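Local coordinates for protein caltubin, EF-hand (Lymnaea stagnalis, PDB 6VAN) that probably serves as a calcium-binding protein of the EF-hand family, its loops here occupied by strontium ions, at residues K37-R51 against E78-D91. Sequence-based numbering, arbitrary orientation. Where two conformers were deposited one is given.
Sequences KPDVTDQTVAAFISR and EGANEWFKLQDTND. With SR (strontium ion), chain G; SR (strontium ion), chain E.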
ATOM      1  N   LYS A  37      -0.785   0.056  -9.615  1.00 18.43           N
ATOM      2  CA  LYS A  37      -0.338   1.279 -10.329  1.00 18.60           C
ATOM      3  C   LYS A  37       0.538   0.795 -11.480  1.00 19.24           C
ATOM      4  O   LYS A  37       1.763   0.794 -11.378  1.00 19.41           O
ATOM      5  CB  LYS A  37       0.352   2.281  -9.389  1.00 18.68           C
ATOM      6  CG  LYS A  37       0.495   3.689  -9.949  1.00 19.00           C
ATOM      7  CD  LYS A  37       0.979   4.771  -8.974  1.00 18.80           C
ATOM      8  CE  LYS A  37       0.911   6.181  -9.547  1.00 20.64           C
ATOM      9  NZ  LYS A  37       1.158   7.226  -8.532  1.00 21.52           N
ATOM     10  N   PRO A  38      -0.071   0.303 -12.584  1.00 19.13           N
ATOM     11  CA  PRO A  38       0.684  -0.354 -13.658  1.00 20.04           C
ATOM     12  C   PRO A  38       1.820   0.501 -14.249  1.00 20.02           C
ATOM     13  O   PRO A  38       2.821  -0.063 -14.666  1.00 21.26           O
ATOM     14  CB  PRO A  38      -0.378  -0.633 -14.734  1.00 20.43           C
ATOM     15  CG  PRO A  38      -1.700  -0.661 -14.004  1.00 21.94           C
ATOM     16  CD  PRO A  38      -1.527   0.285 -12.833  1.00 20.02           C
ATOM     17  N   ASP A  39       1.649   1.821 -14.287  0.50 19.80           N
ATOM     18  CA  ASP A  39       2.660   2.757 -14.842  0.50 20.11           C
ATOM     19  C   ASP A  39       3.397   3.443 -13.687  0.50 19.33           C
ATOM     20  O   ASP A  39       3.696   4.652 -13.806  0.50 20.62           O
ATOM     21  CB  ASP A  39       2.009   3.733 -15.825  0.50 20.92           C
ATOM     22  CG  ASP A  39       1.333   3.041 -17.003  0.50 21.26           C
ATOM     23  OD1 ASP A  39       1.788   1.937 -17.374  0.50 22.09           O
ATOM     24  OD2 ASP A  39       0.361   3.603 -17.534  0.50 23.52           O
ATOM     25  N   VAL A  40       3.644   2.709 -12.592  1.00 17.63           N
ATOM     26  CA  VAL A  40       4.503   3.185 -11.480  1.00 18.68           C
ATOM     27  C   VAL A  40       5.932   3.394 -12.007  1.00 18.43           C
ATOM     28  O   VAL A  40       6.444   2.536 -12.788  1.00 19.91           O
ATOM     29  CB  VAL A  40       4.490   2.226 -10.271  1.00 18.64           C
ATOM     30  CG1 VAL A  40       5.014   0.832 -10.599  1.00 19.62           C
ATOM     31  CG2 VAL A  40       5.245   2.821  -9.096  1.00 18.85           C
ATOM     32  N   THR A  41       6.546   4.486 -11.587  1.00 17.48           N
ATOM     33  CA  THR A  41       7.917   4.852 -11.973  1.00 19.41           C
ATOM     34  C   THR A  41       8.920   4.045 -11.161  1.00 20.55           C
ATOM     35  O   THR A  41       8.611   3.623 -10.007  1.00 19.38           O
ATOM     36  CB  THR A  41       8.183   6.336 -11.769  1.00 19.15           C
ATOM     37  OG1 THR A  41       8.155   6.622 -10.386  1.00 20.38           O
ATOM     38  CG2 THR A  41       7.195   7.213 -12.504  1.00 20.22           C
ATOM     39  N   ASP A  42      10.092   3.836 -11.740  1.00 20.38           N
ATOM     40  CA  ASP A  42      11.229   3.184 -11.067  1.00 22.39           C
ATOM     41  C   ASP A  42      11.589   3.951  -9.798  1.00 20.60           C
ATOM     42  O   ASP A  42      11.907   3.291  -8.798  1.00 20.00           O
ATOM     43  CB  ASP A  42      12.404   3.057 -12.039  1.00 24.22           C
ATOM     44  CG  ASP A  42      12.256   1.886 -12.998  1.00 28.67           C
ATOM     45  OD1 ASP A  42      11.100   1.447 -13.231  1.00 29.54           O
ATOM     46  OD2 ASP A  42      13.300   1.392 -13.486  1.00 30.76           O
ATOM     47  N   GLN A  43      11.530   5.283  -9.796  1.00 19.34           N
ATOM     48  CA  GLN A  43      11.912   6.103  -8.622  1.00 21.44           C
ATOM     49  C   GLN A  43      10.892   5.930  -7.486  1.00 22.57           C
ATOM     50  O   GLN A  43      11.298   5.923  -6.312  1.00 21.90           O
ATOM     51  CB  GLN A  43      12.023   7.576  -8.978  1.00 23.12           C
ATOM     52  CG  GLN A  43      12.376   8.448  -7.773  1.00 25.74           C
ATOM     53  N   THR A  44       9.600   5.823  -7.795  1.00 21.00           N
ATOM     54  CA  THR A  44       8.590   5.548  -6.736  1.00 20.16           C
ATOM     55  C   THR A  44       8.969   4.234  -6.042  1.00 19.21           C
ATOM     56  O   THR A  44       8.898   4.197  -4.771  1.00 20.81           O
ATOM     57  CB  THR A  44       7.160   5.544  -7.281  1.00 20.30           C
ATOM     58  OG1 THR A  44       6.848   6.894  -7.609  1.00 23.63           O
ATOM     59  CG2 THR A  44       6.178   4.989  -6.277  1.00 20.72           C
ATOM     60  N   VAL A  45       9.248   3.196  -6.846  1.00 20.65           N
ATOM     61  CA  VAL A  45       9.605   1.835  -6.357  1.00 22.25           C
ATOM     62  C   VAL A  45      10.828   1.974  -5.455  1.00 23.59           C
ATOM     63  O   VAL A  45      10.826   1.353  -4.391  1.00 22.52           O
ATOM     64  CB  VAL A  45       9.840   0.841  -7.508  1.00 22.91           C
ATOM     65  CG1 VAL A  45      10.419  -0.480  -6.998  1.00 23.76           C
ATOM     66  CG2 VAL A  45       8.559   0.603  -8.307  1.00 23.26           C
ATOM     67  N   ALA A  46      11.818   2.784  -5.839  1.00 24.18           N
ATOM     68  CA  ALA A  46      13.075   2.952  -5.073  1.00 23.59           C
ATOM     69  C   ALA A  46      12.789   3.593  -3.707  1.00 23.65           C
ATOM     70  O   ALA A  46      13.362   3.116  -2.720  1.00 23.28           O
ATOM     71  CB  ALA A  46      14.072   3.741  -5.897  1.00 24.17           C
ATOM     72  N   ALA A  47      11.894   4.592  -3.628  1.00 21.56           N
ATOM     73  CA  ALA A  47      11.570   5.356  -2.398  1.00 21.61           C
ATOM     74  C   ALA A  47      10.809   4.461  -1.394  1.00 19.50           C
ATOM     75  O   ALA A  47      10.989   4.633  -0.159  1.00 18.89           O
ATOM     76  CB  ALA A  47      10.730   6.556  -2.750  1.00 22.99           C
ATOM     77  N   PHE A  48       9.941   3.605  -1.930  1.00 19.59           N
ATOM     78  CA  PHE A  48       9.187   2.581  -1.161  1.00 17.85           C
ATOM     79  C   PHE A  48      10.193   1.676  -0.436  1.00 17.95           C
ATOM     80  O   PHE A  48      10.080   1.466   0.796  1.00 16.50           O
ATOM     81  CB  PHE A  48       8.288   1.795  -2.101  1.00 17.52           C
ATOM     82  CG  PHE A  48       7.357   0.844  -1.396  1.00 17.29           C
ATOM     83  CD1 PHE A  48       7.763  -0.442  -1.085  1.00 17.56           C
ATOM     84  CD2 PHE A  48       6.069   1.237  -1.037  1.00 16.30           C
ATOM     85  CE1 PHE A  48       6.913  -1.324  -0.433  1.00 17.38           C
ATOM     86  CE2 PHE A  48       5.223   0.353  -0.391  1.00 15.95           C
ATOM     87  CZ  PHE A  48       5.644  -0.926  -0.098  1.00 17.22           C
ATOM     88  N   ILE A  49      11.177   1.183  -1.189  1.00 19.47           N
ATOM     89  CA  ILE A  49      12.241   0.313  -0.628  1.00 19.78           C
ATOM     90  C   ILE A  49      13.037   1.116   0.420  1.00 20.44           C
ATOM     91  O   ILE A  49      13.267   0.579   1.517  1.00 20.32           O
ATOM     92  CB  ILE A  49      13.106  -0.308  -1.756  1.00 18.98           C
ATOM     93  CG1 ILE A  49      12.308  -1.300  -2.601  1.00 20.12           C
ATOM     94  CG2 ILE A  49      14.372  -0.944  -1.155  1.00 19.50           C
ATOM     95  CD1 ILE A  49      13.009  -1.828  -3.855  1.00 20.76           C
ATOM     96  N   SER A  50      13.419   2.371   0.130  0.70 20.72           N
ATOM     97  CA  SER A  50      14.310   3.197   0.993  0.70 22.33           C
ATOM     98  C   SER A  50      13.693   3.449   2.378  0.70 22.45           C
ATOM     99  O   SER A  50      14.436   3.447   3.354  0.70 22.64           O
ATOM    100  CB  SER A  50      14.700   4.500   0.319  0.70 23.49           C
ATOM    101  OG  SER A  50      15.324   5.385   1.243  0.70 26.68           O
ATOM    102  N   ARG A  51      12.377   3.656   2.479  1.00 21.87           N
ATOM    103  CA  ARG A  51      11.744   3.921   3.798  1.00 21.95           C
ATOM    104  C   ARG A  51      11.884   2.685   4.707  1.00 19.57           C
ATOM    105  O   ARG A  51      11.836   2.865   5.954  1.00 21.46           O
ATOM    106  CB  ARG A  51      10.276   4.345   3.648  1.00 24.37           C
ATOM    107  CG  ARG A  51      10.099   5.853   3.506  1.00 27.93           C
ATOM    108  CD  ARG A  51       8.714   6.250   3.032  1.00 30.84           C
ATOM    109  NE  ARG A  51       7.709   5.411   3.638  1.00 34.17           N
ATOM    110  CZ  ARG A  51       7.314   5.488   4.905  1.00 36.78           C
ATOM    111  NH1 ARG A  51       6.386   4.658   5.346  1.00 40.01           N
ATOM    112  NH2 ARG A  51       7.824   6.395   5.727  1.00 39.09           N
ATOM    113  N   GLU A  78       3.550  10.596   6.690  1.00 14.62           N
ATOM    114  CA  GLU A  78       4.458  10.146   5.606  1.00 17.43           C
ATOM    115  C   GLU A  78       4.059   8.737   5.123  1.00 16.20           C
ATOM    116  O   GLU A  78       4.009   8.491   3.906  1.00 15.63           O
ATOM    117  CB  GLU A  78       5.897  10.162   6.131  1.00 21.33           C
ATOM    118  CG  GLU A  78       6.933   9.856   5.080  1.00 26.74           C
ATOM    119  CD  GLU A  78       8.339   9.765   5.640  1.00 31.02           C
ATOM    120  OE1 GLU A  78       8.638  10.492   6.618  1.00 34.55           O
ATOM    121  OE2 GLU A  78       9.120   8.941   5.124  1.00 38.79           O
ATOM    122  N   GLY A  79       3.798   7.835   6.047  1.00 15.22           N
ATOM    123  CA  GLY A  79       3.400   6.462   5.698  1.00 14.60           C
ATOM    124  C   GLY A  79       2.050   6.445   5.016  1.00 14.23           C
ATOM    125  O   GLY A  79       1.891   5.721   4.029  1.00 15.40           O
ATOM    126  N   ALA A  80       1.083   7.188   5.519  1.00 12.95           N
ATOM    127  CA  ALA A  80      -0.245   7.299   4.880  1.00 12.74           C
ATOM    128  C   ALA A  80      -0.099   7.890   3.471  1.00 12.51           C
ATOM    129  O   ALA A  80      -0.734   7.390   2.544  1.00 12.39           O
ATOM    130  CB  ALA A  80      -1.180   8.104   5.749  1.00 12.81           C
ATOM    131  N   ASN A  81       0.731   8.914   3.319  1.00 12.58           N
ATOM    132  CA  ASN A  81       0.931   9.574   2.014  1.00 13.41           C
ATOM    133  C   ASN A  81       1.504   8.595   0.991  1.00 12.71           C
ATOM    134  O   ASN A  81       1.206   8.714  -0.195  1.00 13.04           O
ATOM    135  CB  ASN A  81       1.786  10.808   2.191  1.00 14.18           C
ATOM    136  CG  ASN A  81       1.716  11.736   1.011  1.00 15.43           C
ATOM    137  OD1 ASN A  81       0.698  11.833   0.347  1.00 15.53           O
ATOM    138  ND2 ASN A  81       2.786  12.473   0.792  1.00 21.16           N
ATOM    139  N   GLU A  82       2.352   7.687   1.419  1.00 13.22           N
ATOM    140  CA  GLU A  82       2.922   6.713   0.476  1.00 13.42           C
ATOM    141  C   GLU A  82       1.801   5.887  -0.164  1.00 11.76           C
ATOM    142  O   GLU A  82       1.791   5.748  -1.354  1.00 12.21           O
ATOM    143  CB  GLU A  82       3.873   5.796   1.225  1.00 15.44           C
ATOM    144  CG  GLU A  82       4.509   4.727   0.357  1.00 18.24           C
ATOM    145  CD  GLU A  82       5.539   3.914   1.124  1.00 21.80           C
ATOM    146  OE1 GLU A  82       5.124   3.097   1.950  1.00 26.53           O
ATOM    147  OE2 GLU A  82       6.718   4.123   0.908  1.00 29.10           O
ATOM    148  N   TRP A  83       0.864   5.385   0.631  1.00 10.88           N
ATOM    149  CA  TRP A  83      -0.270   4.592   0.083  1.00 10.92           C
ATOM    150  C   TRP A  83      -1.215   5.508  -0.705  1.00 10.58           C
ATOM    151  O   TRP A  83      -1.775   5.092  -1.692  1.00 11.43           O
ATOM    152  CB  TRP A  83      -0.998   3.857   1.205  1.00 10.87           C
ATOM    153  CG  TRP A  83      -0.127   2.853   1.886  1.00 11.48           C
ATOM    154  CD1 TRP A  83       0.294   2.874   3.177  1.00 11.83           C
ATOM    155  CD2 TRP A  83       0.459   1.692   1.293  1.00 11.38           C
ATOM    156  NE1 TRP A  83       1.124   1.828   3.414  1.00 12.75           N
ATOM    157  CE2 TRP A  83       1.255   1.088   2.277  1.00 11.51           C
ATOM    158  CE3 TRP A  83       0.419   1.138   0.014  1.00 11.43           C
ATOM    159  CZ2 TRP A  83       1.961  -0.097   2.023  1.00 11.81           C
ATOM    160  CZ3 TRP A  83       1.115  -0.026  -0.232  1.00 11.91           C
ATOM    161  CH2 TRP A  83       1.857  -0.633   0.767  1.00 12.05           C
ATOM    162  N   PHE A  84      -1.406   6.736  -0.239  1.00  9.85           N
ATOM    163  CA  PHE A  84      -2.223   7.729  -0.973  1.00 10.39           C
ATOM    164  C   PHE A  84      -1.658   7.883  -2.396  1.00 10.45           C
ATOM    165  O   PHE A  84      -2.392   7.752  -3.390  1.00 10.16           O
ATOM    166  CB  PHE A  84      -2.206   9.055  -0.224  1.00 10.20           C
ATOM    167  CG  PHE A  84      -3.058  10.132  -0.861  1.00 11.01           C
ATOM    168  CD1 PHE A  84      -4.427  10.153  -0.685  1.00 11.58           C
ATOM    169  CD2 PHE A  84      -2.473  11.125  -1.650  1.00 12.70           C
ATOM    170  CE1 PHE A  84      -5.199  11.153  -1.264  1.00 11.93           C
ATOM    171  CE2 PHE A  84      -3.258  12.112  -2.231  1.00 12.78           C
ATOM    172  CZ  PHE A  84      -4.617  12.114  -2.041  1.00 13.09           C
ATOM    173  N   LYS A  85      -0.355   8.150  -2.502  1.00 10.80           N
ATOM    174  CA  LYS A  85       0.294   8.390  -3.807  1.00 11.87           C
ATOM    175  C   LYS A  85       0.198   7.140  -4.675  1.00 11.66           C
ATOM    176  O   LYS A  85       0.004   7.270  -5.901  1.00 11.69           O
ATOM    177  CB  LYS A  85       1.729   8.857  -3.612  1.00 14.38           C
ATOM    178  CG  LYS A  85       1.773  10.244  -3.001  1.00 16.50           C
ATOM    179  CD  LYS A  85       3.081  10.929  -3.129  1.00 20.34           C
ATOM    180  CE  LYS A  85       4.173  10.259  -2.355  1.00 21.69           C
ATOM    181  NZ  LYS A  85       5.429  11.045  -2.478  1.00 24.60           N
ATOM    182  N   LEU A  86       0.338   5.959  -4.103  1.00 11.57           N
ATOM    183  CA  LEU A  86       0.260   4.712  -4.922  1.00 11.89           C
ATOM    184  C   LEU A  86      -1.167   4.489  -5.441  1.00 11.59           C
ATOM    185  O   LEU A  86      -1.311   3.816  -6.460  1.00 12.45           O
ATOM    186  CB  LEU A  86       0.764   3.539  -4.086  1.00 12.83           C
ATOM    187  CG  LEU A  86       2.259   3.562  -3.797  1.00 13.48           C
ATOM    188  CD1 LEU A  86       2.655   2.357  -2.991  1.00 14.81           C
ATOM    189  CD2 LEU A  86       3.087   3.653  -5.071  1.00 14.70           C
ATOM    190  N   GLN A  87      -2.185   4.993  -4.748  1.00 11.10           N
ATOM    191  CA  GLN A  87      -3.603   4.866  -5.185  1.00 10.89           C
ATOM    192  C   GLN A  87      -4.005   6.014  -6.110  1.00 11.20           C
ATOM    193  O   GLN A  87      -5.055   5.913  -6.739  1.00 11.67           O
ATOM    194  CB  GLN A  87      -4.502   4.765  -3.966  1.00 11.85           C
ATOM    195  CG  GLN A  87      -4.334   3.429  -3.257  1.00 12.17           C
ATOM    196  CD  GLN A  87      -5.084   3.378  -1.959  1.00 13.65           C
ATOM    197  OE1 GLN A  87      -6.094   2.706  -1.822  1.00 14.67           O
ATOM    198  NE2 GLN A  87      -4.558   4.095  -0.979  1.00 14.83           N
ATOM    199  N   ASP A  88      -3.195   7.057  -6.165  1.00 11.42           N
ATOM    200  CA  ASP A  88      -3.466   8.253  -6.998  1.00 11.23           C
ATOM    201  C   ASP A  88      -2.954   7.960  -8.398  1.00 12.29           C
ATOM    202  O   ASP A  88      -1.846   8.403  -8.761  1.00 12.34           O
ATOM    203  CB  ASP A  88      -2.840   9.484  -6.361  1.00 11.87           C
ATOM    204  CG  ASP A  88      -3.071  10.735  -7.169  1.00 12.04           C
ATOM    205  OD1 ASP A  88      -3.893  10.692  -8.141  1.00 12.24           O
ATOM    206  OD2 ASP A  88      -2.392  11.729  -6.858  1.00 14.02           O
ATOM    207  N   THR A  89      -3.703   7.171  -9.144  1.00 12.16           N
ATOM    208  CA  THR A  89      -3.208   6.562 -10.401  1.00 12.91           C
ATOM    209  C   THR A  89      -2.751   7.646 -11.388  1.00 13.34           C
ATOM    210  O   THR A  89      -1.760   7.422 -12.092  1.00 15.60           O
ATOM    211  CB  THR A  89      -4.263   5.634 -10.994  1.00 13.62           C
ATOM    212  OG1 THR A  89      -4.815   4.904  -9.888  1.00 14.18           O
ATOM    213  CG2 THR A  89      -3.660   4.723 -12.029  1.00 14.59           C
ATOM    214  N   ASN A  90      -3.406   8.803 -11.420  1.00 13.68           N
ATOM    215  CA  ASN A  90      -3.076   9.873 -12.398  1.00 14.21           C
ATOM    216  C   ASN A  90      -2.255  10.972 -11.719  1.00 14.79           C
ATOM    217  O   ASN A  90      -2.038  11.974 -12.379  1.00 16.19           O
ATOM    218  CB  ASN A  90      -4.320  10.432 -13.084  1.00 14.46           C
ATOM    219  CG  ASN A  90      -5.188  11.280 -12.190  1.00 14.92           C
ATOM    220  OD1 ASN A  90      -5.063  11.243 -10.962  1.00 14.51           O
ATOM    221  ND2 ASN A  90      -6.086  12.053 -12.787  1.00 16.26           N
ATOM    222  N   ASP A  91      -1.844  10.815 -10.459  1.00 14.20           N
ATOM    223  CA  ASP A  91      -0.916  11.753  -9.775  1.00 15.58           C
ATOM    224  C   ASP A  91      -1.508  13.161  -9.781  1.00 16.01           C
ATOM    225  O   ASP A  91      -0.733  14.115  -9.942  1.00 18.54           O
ATOM    226  CB  ASP A  91       0.455  11.753 -10.476  1.00 17.09           C
ATOM    227  CG  ASP A  91       1.147  10.394 -10.504  1.00 18.74           C
ATOM    228  OD1 ASP A  91       1.227   9.743  -9.434  1.00 22.64           O
ATOM    229  OD2 ASP A  91       1.596   9.992 -11.576  1.00 22.32           O
TER
HETATM  230 SR    SR G 205       4.626   6.521  -9.699  1.00 42.46          SR
HETATM  231 SR    SR E 203      -6.173  10.842  -8.894  1.00 15.68          SR
HETATM  232  O   HOH W   1       3.943   3.692   4.009  1.00 21.53           O
HETATM  233  O   HOH W   2       3.425   8.097 -11.555  1.00 38.50           O
HETATM  234  O   HOH W   3      -8.206  11.684  -9.996  1.00 17.81           O
HETATM  235  O   HOH W   4       4.904   9.421 -10.132  1.00 41.29           O
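Lys37 stretches fully extended across the end of helix 78-87. From CB through CG to CD its methylenes run past the Leu86 carbonyl, with CD 3.5 Å from Leu86 O; CE reaches the Asp88 carbonyl, and NZ ends among three acceptors. Lys37 NZ donates to Lys85 O (2.9 Å), to Asp88 O from above the carbonyl plane, and to Asp91 OD1 on its syn side (2.7 Å), a salt bridge. Lysine suits this place because its long chain can bring a charged amine to the carbonyls of Lys85 and Asp88 where the helix ends. Asp88 O also accepts from Asp91 N, on the opposite face of its plane.

Threonine serves two partners at position 44: CG2 packs on Leu86 CD2, while OG1 makes a long contact with a strontium ion distinct from the one at Asp88. Phe48 has CG anti to its backbone N (chi1 -173°), which carries the flat ring's edge against the face of Trp83, an offset edge-to-face pair with planes 79° apart. The Glu82 carboxylate lies beside Phe48 CD2; OE2 takes a salt bridge, weak as a hydrogen bond, from Arg51 NE at the guanidinium edge, and OE1 pairs with Arg52. Bent at chi3, Arg51 also sends NH2 to Glu78 OE2 (2.9 Å), again a salt bridge with a weak hydrogen bond; arginine's several N-H groups let it bridge two acids a helical turn apart.

Helix segments 42-51 and 78-87 run nearly antiparallel (155°) and join the two halves of the chain. Helix 78-87 is the entering helix of an EF-hand: Asp88 and Asn90 bind strontium with Asp92, Phe94 and Glu99 in its helix-loop-helix site.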